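Local structure of peptidase S15/CocE/NonD (Thaumarchaeota archaeon SCGC AB-539-E09, 4PF1) at residues Cys404-Val408 with Tyr616-Ile620; Gln487-Phe493 with Leu553-Leu559. The protein is an aminopeptidase with an alpha/beta-hydrolase fold, which probably cleaves peptides by the serine-hydrolase mechanism of the S15 family. All coordinates share one frame; numbering follows the deposited sequence.

Interaction 1. Residues Cys404-Val408 with Tyr616-Ile620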
loop_
_atom_site.group_PDB
_atom_site.type_symbol
_atom_site.label_atom_id
_atom_site.label_comp_id
_atom_site.label_asym_id
_atom_site.label_seq_id
_atom_site.Cartn_x
_atom_site.Cartn_y
_atom_site.Cartn_z
ATOM N N CYS A 404 20.663 28.142 27.831
ATOM C CA CYS A 404 19.587 28.720 28.649
ATOM C C CYS A 404 18.586 27.664 29.184
ATOM O O CYS A 404 18.689 26.480 28.859
ATOM C CB CYS A 404 18.865 29.820 27.874
ATOM S SG CYS A 404 17.836 29.214 26.513
ATOM N N ASP A 405 17.612 28.123 30.002
ATOM C CA ASP A 405 16.602 27.278 30.634
ATOM C C ASP A 405 15.215 27.463 30.026
ATOM O O ASP A 405 14.756 28.590 29.835
ATOM C CB ASP A 405 16.536 27.560 32.148
ATOM C CG ASP A 405 17.616 26.894 32.984
ATOM O OD1 ASP A 405 18.566 26.333 32.394
ATOM O OD2 ASP A 405 17.513 26.941 34.227
ATOM N N LEU A 406 14.532 26.339 29.781
ATOM C CA LEU A 406 13.168 26.282 29.266
ATOM C C LEU A 406 12.253 25.800 30.399
ATOM O O LEU A 406 12.116 24.595 30.620
ATOM C CB LEU A 406 13.122 25.337 28.045
ATOM C CG LEU A 406 11.974 25.514 27.048
ATOM C CD1 LEU A 406 11.779 26.992 26.646
ATOM C CD2 LEU A 406 12.217 24.674 25.809
ATOM N N TYR A 407 11.680 26.755 31.157
ATOM C CA TYR A 407 10.867 26.491 32.355
ATOM C C TYR A 407 9.460 25.987 32.062
ATOM O O TYR A 407 8.783 26.522 31.185
ATOM C CB TYR A 407 10.757 27.764 33.216
ATOM C CG TYR A 407 12.079 28.263 33.748
ATOM C CD1 TYR A 407 12.647 27.709 34.891
ATOM C CD2 TYR A 407 12.750 29.314 33.131
ATOM C CE1 TYR A 407 13.862 28.168 35.390
ATOM C CE2 TYR A 407 13.969 29.779 33.619
ATOM C CZ TYR A 407 14.519 29.207 34.755
ATOM O OH TYR A 407 15.718 29.663 35.249
ATOM N N VAL A 408 8.986 25.006 32.866
ATOM C CA VAL A 408 7.593 24.537 32.812
ATOM C C VAL A 408 6.753 25.579 33.579
ATOM O O VAL A 408 7.212 26.090 34.600
ATOM C CB VAL A 408 7.381 23.077 33.331
ATOM C CG1 VAL A 408 8.200 22.071 32.519
ATOM C CG2 VAL A 408 7.677 22.946 34.826
ATOM N N TYR A 616 12.080 25.588 43.543
ATOM C CA TYR A 616 12.127 24.353 42.748
ATOM C C TYR A 616 11.800 24.638 41.254
ATOM O O TYR A 616 10.702 24.300 40.796
ATOM C CB TYR A 616 11.149 23.301 43.323
ATOM C CG TYR A 616 11.293 23.034 44.808
ATOM C CD1 TYR A 616 12.443 22.442 45.324
ATOM C CD2 TYR A 616 10.241 23.285 45.686
ATOM C CE1 TYR A 616 12.566 22.160 46.684
ATOM C CE2 TYR A 616 10.352 23.007 47.049
ATOM C CZ TYR A 616 11.520 22.447 47.544
ATOM O OH TYR A 616 11.634 22.163 48.885
ATOM N N PRO A 617 12.720 25.267 40.473
ATOM C CA PRO A 617 12.382 25.585 39.078
ATOM C C PRO A 617 12.671 24.441 38.096
ATOM O O PRO A 617 13.795 24.313 37.591
ATOM C CB PRO A 617 13.229 26.829 38.782
ATOM C CG PRO A 617 14.401 26.727 39.706
ATOM C CD PRO A 617 14.062 25.778 40.832
ATOM N N THR A 618 11.638 23.622 37.802
ATOM C CA THR A 618 11.752 22.549 36.813
ATOM C C THR A 618 11.913 23.184 35.439
ATOM O O THR A 618 11.135 24.073 35.077
ATOM C CB THR A 618 10.547 21.600 36.879
ATOM O OG1 THR A 618 10.562 20.915 38.132
ATOM C CG2 THR A 618 10.526 20.590 35.728
ATOM N N ALA A 619 12.958 22.771 34.697
ATOM C CA ALA A 619 13.261 23.315 33.376
ATOM C C ALA A 619 14.108 22.370 32.558
ATOM O O ALA A 619 14.779 21.496 33.110
ATOM C CB ALA A 619 13.996 24.644 33.520
ATOM N N ILE A 620 14.117 22.582 31.237
ATOM C CA ILE A 620 15.002 21.875 30.321
ATOM C C ILE A 620 16.173 22.803 30.043
ATOM O O ILE A 620 15.966 23.948 29.628
ATOM C CB ILE A 620 14.287 21.429 29.010
ATOM C CG1 ILE A 620 13.015 20.579 29.285
ATOM C CG2 ILE A 620 15.264 20.721 28.047
ATOM C CD1 ILE A 620 13.207 19.293 30.098
HETATM O O HOH W 1 9.798 26.089 36.577
#
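The carbonyl oxygen of Thr-618 takes two hydrogen bonds. Val-408 N reaches Thr-618 O at 3.2 Å and is nearly straight, 168° at the hydrogen. A water donates to Thr-618 O at 2.8 Å. That water also donates, at longer range, to Val-408 O, so it bridges the two strands next to the last backbone bond. Further along, Leu-406 and Ile-620 form an antiparallel hydrogen-bonded pair. Leu-406 N gives to Ile-620 O at 2.8 Å, and Ile-620 N returns a bond to Leu-406 O. Tyr-407 and Ala-619 are the neighbouring non-hydrogen-bonded pair. With CG beside the backbone N (chi1 -62°), the Tyr-407 ring comes near residues 617-619. Its CD1 lies 3.6 Å from Ala-619 CB. The ring edge at Tyr-407 CE1 meets Pro-617 CB at 3.7 Å, with the two side chains lying alongside each other. On the other side of the sheet Leu-406 and Ile-620 touch through their CB atoms. The CG2 methyl of Val-408 lies 3.8 Å from Thr-618 CB. The Thr-618 hydroxyl is held by Trp-611 O and Phe-493 N. Backbone bonds thus join strands 401-408 and 606-625 in the C-terminal non-catalytic domain, while apolar side chains meet on both faces and a water adds a second link between Val-408 and Thr-618.

Interaction 2. Residues Gln487-Phe493 with Leu553-Leu559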
loop_
_atom_site.group_PDB
_atom_site.type_symbol
_atom_site.label_atom_id
_atom_site.label_comp_id
_atom_site.label_asym_id
_atom_site.label_seq_id
_atom_site.Cartn_x
_atom_site.Cartn_y
_atom_site.Cartn_z
ATOM N N GLN A 487 23.458 18.373 24.123
ATOM C CA GLN A 487 22.664 17.510 24.976
ATOM C C GLN A 487 21.752 18.329 25.900
ATOM O O GLN A 487 22.249 19.047 26.769
ATOM C CB GLN A 487 23.578 16.567 25.792
ATOM C CG GLN A 487 22.867 15.821 26.924
ATOM C CD GLN A 487 23.629 14.610 27.376
ATOM O OE1 GLN A 487 24.661 14.709 28.049
ATOM N NE2 GLN A 487 23.118 13.435 27.044
ATOM N N PRO A 488 20.408 18.202 25.753
ATOM C CA PRO A 488 19.509 18.861 26.708
ATOM C C PRO A 488 19.549 18.138 28.054
ATOM O O PRO A 488 19.753 16.925 28.090
ATOM C CB PRO A 488 18.126 18.737 26.052
ATOM C CG PRO A 488 18.353 18.075 24.708
ATOM C CD PRO A 488 19.654 17.374 24.794
ATOM N N VAL A 489 19.410 18.878 29.156
ATOM C CA VAL A 489 19.422 18.283 30.493
ATOM C C VAL A 489 18.152 18.703 31.231
ATOM O O VAL A 489 17.861 19.897 31.340
ATOM C CB VAL A 489 20.712 18.624 31.297
ATOM C CG1 VAL A 489 20.629 18.097 32.731
ATOM C CG2 VAL A 489 21.960 18.075 30.600
ATOM N N ALA A 490 17.377 17.718 31.697
ATOM C CA ALA A 490 16.157 17.987 32.437
ATOM C C ALA A 490 16.473 18.177 33.911
ATOM O O ALA A 490 17.009 17.266 34.558
ATOM C CB ALA A 490 15.159 16.852 32.248
ATOM N N ARG A 491 16.208 19.385 34.427
ATOM C CA ARG A 491 16.368 19.685 35.843
ATOM C C ARG A 491 14.987 19.577 36.442
ATOM O O ARG A 491 14.200 20.520 36.364
ATOM C CB ARG A 491 17.005 21.068 36.055
ATOM C CG ARG A 491 17.463 21.306 37.491
ATOM C CD ARG A 491 18.144 22.649 37.656
ATOM N NE ARG A 491 17.190 23.759 37.629
ATOM C CZ ARG A 491 17.119 24.662 36.654
ATOM N NH1 ARG A 491 17.956 24.606 35.624
ATOM N NH2 ARG A 491 16.213 25.630 36.702
ATOM N N LEU A 492 14.636 18.370 36.890
ATOM C CA LEU A 492 13.298 18.067 37.364
ATOM C C LEU A 492 13.199 18.085 38.882
ATOM O O LEU A 492 13.918 17.356 39.562
ATOM C CB LEU A 492 12.855 16.694 36.814
ATOM C CG LEU A 492 11.471 16.197 37.247
ATOM C CD1 LEU A 492 10.366 16.862 36.427
ATOM C CD2 LEU A 492 11.382 14.687 37.137
ATOM N N PHE A 493 12.284 18.914 39.402
ATOM C CA PHE A 493 11.959 18.974 40.820
ATOM C C PHE A 493 10.607 18.313 40.980
ATOM O O PHE A 493 9.595 18.854 40.523
ATOM C CB PHE A 493 11.955 20.426 41.334
ATOM C CG PHE A 493 13.317 21.075 41.400
ATOM C CD1 PHE A 493 14.103 20.968 42.541
ATOM C CD2 PHE A 493 13.807 21.812 40.329
ATOM C CE1 PHE A 493 15.352 21.591 42.610
ATOM C CE2 PHE A 493 15.070 22.405 40.386
ATOM C CZ PHE A 493 15.830 22.300 41.530
ATOM N N LEU A 553 11.989 16.436 45.419
ATOM C CA LEU A 553 13.380 16.041 45.177
ATOM C C LEU A 553 13.863 16.463 43.789
ATOM O O LEU A 553 13.086 16.470 42.829
ATOM C CB LEU A 553 13.557 14.520 45.358
ATOM C CG LEU A 553 13.178 13.955 46.732
ATOM C CD1 LEU A 553 12.976 12.458 46.663
ATOM C CD2 LEU A 553 14.213 14.309 47.788
ATOM N N GLU A 554 15.162 16.793 43.689
ATOM C CA GLU A 554 15.798 17.227 42.449
ATOM C C GLU A 554 16.394 16.041 41.694
ATOM O O GLU A 554 17.099 15.219 42.283
ATOM C CB GLU A 554 16.889 18.275 42.747
ATOM C CG GLU A 554 17.462 18.941 41.503
ATOM C CD GLU A 554 18.544 19.981 41.742
ATOM O OE1 GLU A 554 18.755 20.382 42.910
ATOM O OE2 GLU A 554 19.172 20.407 40.747
ATOM N N TYR A 555 16.132 15.985 40.380
ATOM C CA TYR A 555 16.633 14.965 39.459
ATOM C C TYR A 555 17.388 15.620 38.313
ATOM O O TYR A 555 16.947 16.647 37.792
ATOM C CB TYR A 555 15.472 14.124 38.884
ATOM C CG TYR A 555 14.670 13.377 39.922
ATOM C CD1 TYR A 555 13.617 13.994 40.595
ATOM C CD2 TYR A 555 14.938 12.043 40.211
ATOM C CE1 TYR A 555 12.878 13.311 41.558
ATOM C CE2 TYR A 555 14.190 11.344 41.155
ATOM C CZ TYR A 555 13.171 11.987 41.838
ATOM O OH TYR A 555 12.434 11.307 42.769
ATOM N N ARG A 556 18.517 15.033 37.919
ATOM C CA ARG A 556 19.286 15.494 36.770
ATOM C C ARG A 556 19.158 14.431 35.698
ATOM O O ARG A 556 19.637 13.311 35.891
ATOM C CB ARG A 556 20.756 15.764 37.141
ATOM C CG ARG A 556 21.428 16.780 36.219
ATOM C CD ARG A 556 22.930 16.837 36.429
ATOM N NE ARG A 556 23.651 16.111 35.383
ATOM C CZ ARG A 556 24.262 16.691 34.353
ATOM N NH1 ARG A 556 24.265 18.013 34.234
ATOM N NH2 ARG A 556 24.884 15.955 33.443
ATOM N N ILE A 557 18.405 14.727 34.627
ATOM C CA ILE A 557 18.155 13.747 33.571
ATOM C C ILE A 557 18.728 14.248 32.231
ATOM O O ILE A 557 18.057 14.995 31.508
ATOM C CB ILE A 557 16.640 13.362 33.458
ATOM C CG1 ILE A 557 16.021 13.048 34.842
ATOM C CG2 ILE A 557 16.440 12.183 32.493
ATOM C CD1 ILE A 557 14.488 13.211 34.913
ATOM N N PRO A 558 19.977 13.844 31.883
ATOM C CA PRO A 558 20.521 14.215 30.565
ATOM C C PRO A 558 19.729 13.497 29.478
ATOM O O PRO A 558 19.364 12.335 29.655
ATOM C CB PRO A 558 21.986 13.745 30.622
ATOM C CG PRO A 558 22.230 13.321 32.061
ATOM C CD PRO A 558 20.894 12.943 32.608
ATOM N N LEU A 559 19.389 14.209 28.399
ATOM C CA LEU A 559 18.552 13.648 27.344
ATOM C C LEU A 559 19.341 13.427 26.043
ATOM O O LEU A 559 20.384 14.054 25.857
ATOM C CB LEU A 559 17.336 14.568 27.101
ATOM C CG LEU A 559 16.356 14.700 28.283
ATOM C CD1 LEU A 559 15.507 15.944 28.153
ATOM C CD2 LEU A 559 15.475 13.459 28.423
#
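Ala-490 with Ile-557 and Leu-492 with Tyr-555 form antiparallel hydrogen-bonded pairs, two bonds each. They join strands 489-496 and 553-558 within an antiparallel sheet of the C-terminal non-catalytic domain. The shortest bond runs from Tyr-555 N to Leu-492 O, 2.7 Å. Beyond Pro-558, which has no N-H, Leu-559 N continues the series to Pro-488 O. A side-chain bond closes this end: Gln-487 NE2 gives to Leu-559 O at 3.0 Å. The oxygen lies in the Gln-487 amide plane, but the donor stands well above the Leu-559 carbonyl plane. Apolar contacts on one face join Ala-490 CB to Ile-557 CB, and Leu-492 CD2 to Ile-557 CD1 at 4.1 Å. On the other face Val-489 CG1 sits over the Arg-556 guanidinium, toward its rim. The aromatic contact is a CH-pi one. Glu-554 CG lies over the Phe-493 ring, 4.0 Å from its centroid. The Glu-554 chain is fully extended (chi1 -171°, chi2 -180°) and runs along the ring. An alanine in place of Phe-493 would remove the ring and is likely to set the Glu-554 chain free to turn. Glu-554 OE2 stays 5.0 Å from Arg-491 NE, whose guanidinium bonds to Glu-621 and Asp-405 instead. Glutamate methylenes therefore serve as apolar cover here, and the carboxylate probably gives Arg-491 no more than a longer-range attraction.

Overall arrangement
Both interactions belong to one antiparallel sheet of the C-terminal domain, and their centres are about 9 Å apart. Strand 606-625 lies between strands 401-408 and 489-496, and strand 553-558 follows on the far side of 489-496. Along the chain, interaction 2 is nested within the loop that interaction 1 closes. Arg-491 ties the two together. Its NH1 makes a salt bridge to Asp-405 OD2 at 2.8 Å, and its backbone N lies 2.9 Å from Ala-619 O, a probable hydrogen bond. Phe-493 CE2 packs on Pro-617 CD at 3.5 Å. The likely catalytic triad, Ser-161, His-328 and Asp-295, is in neither contact.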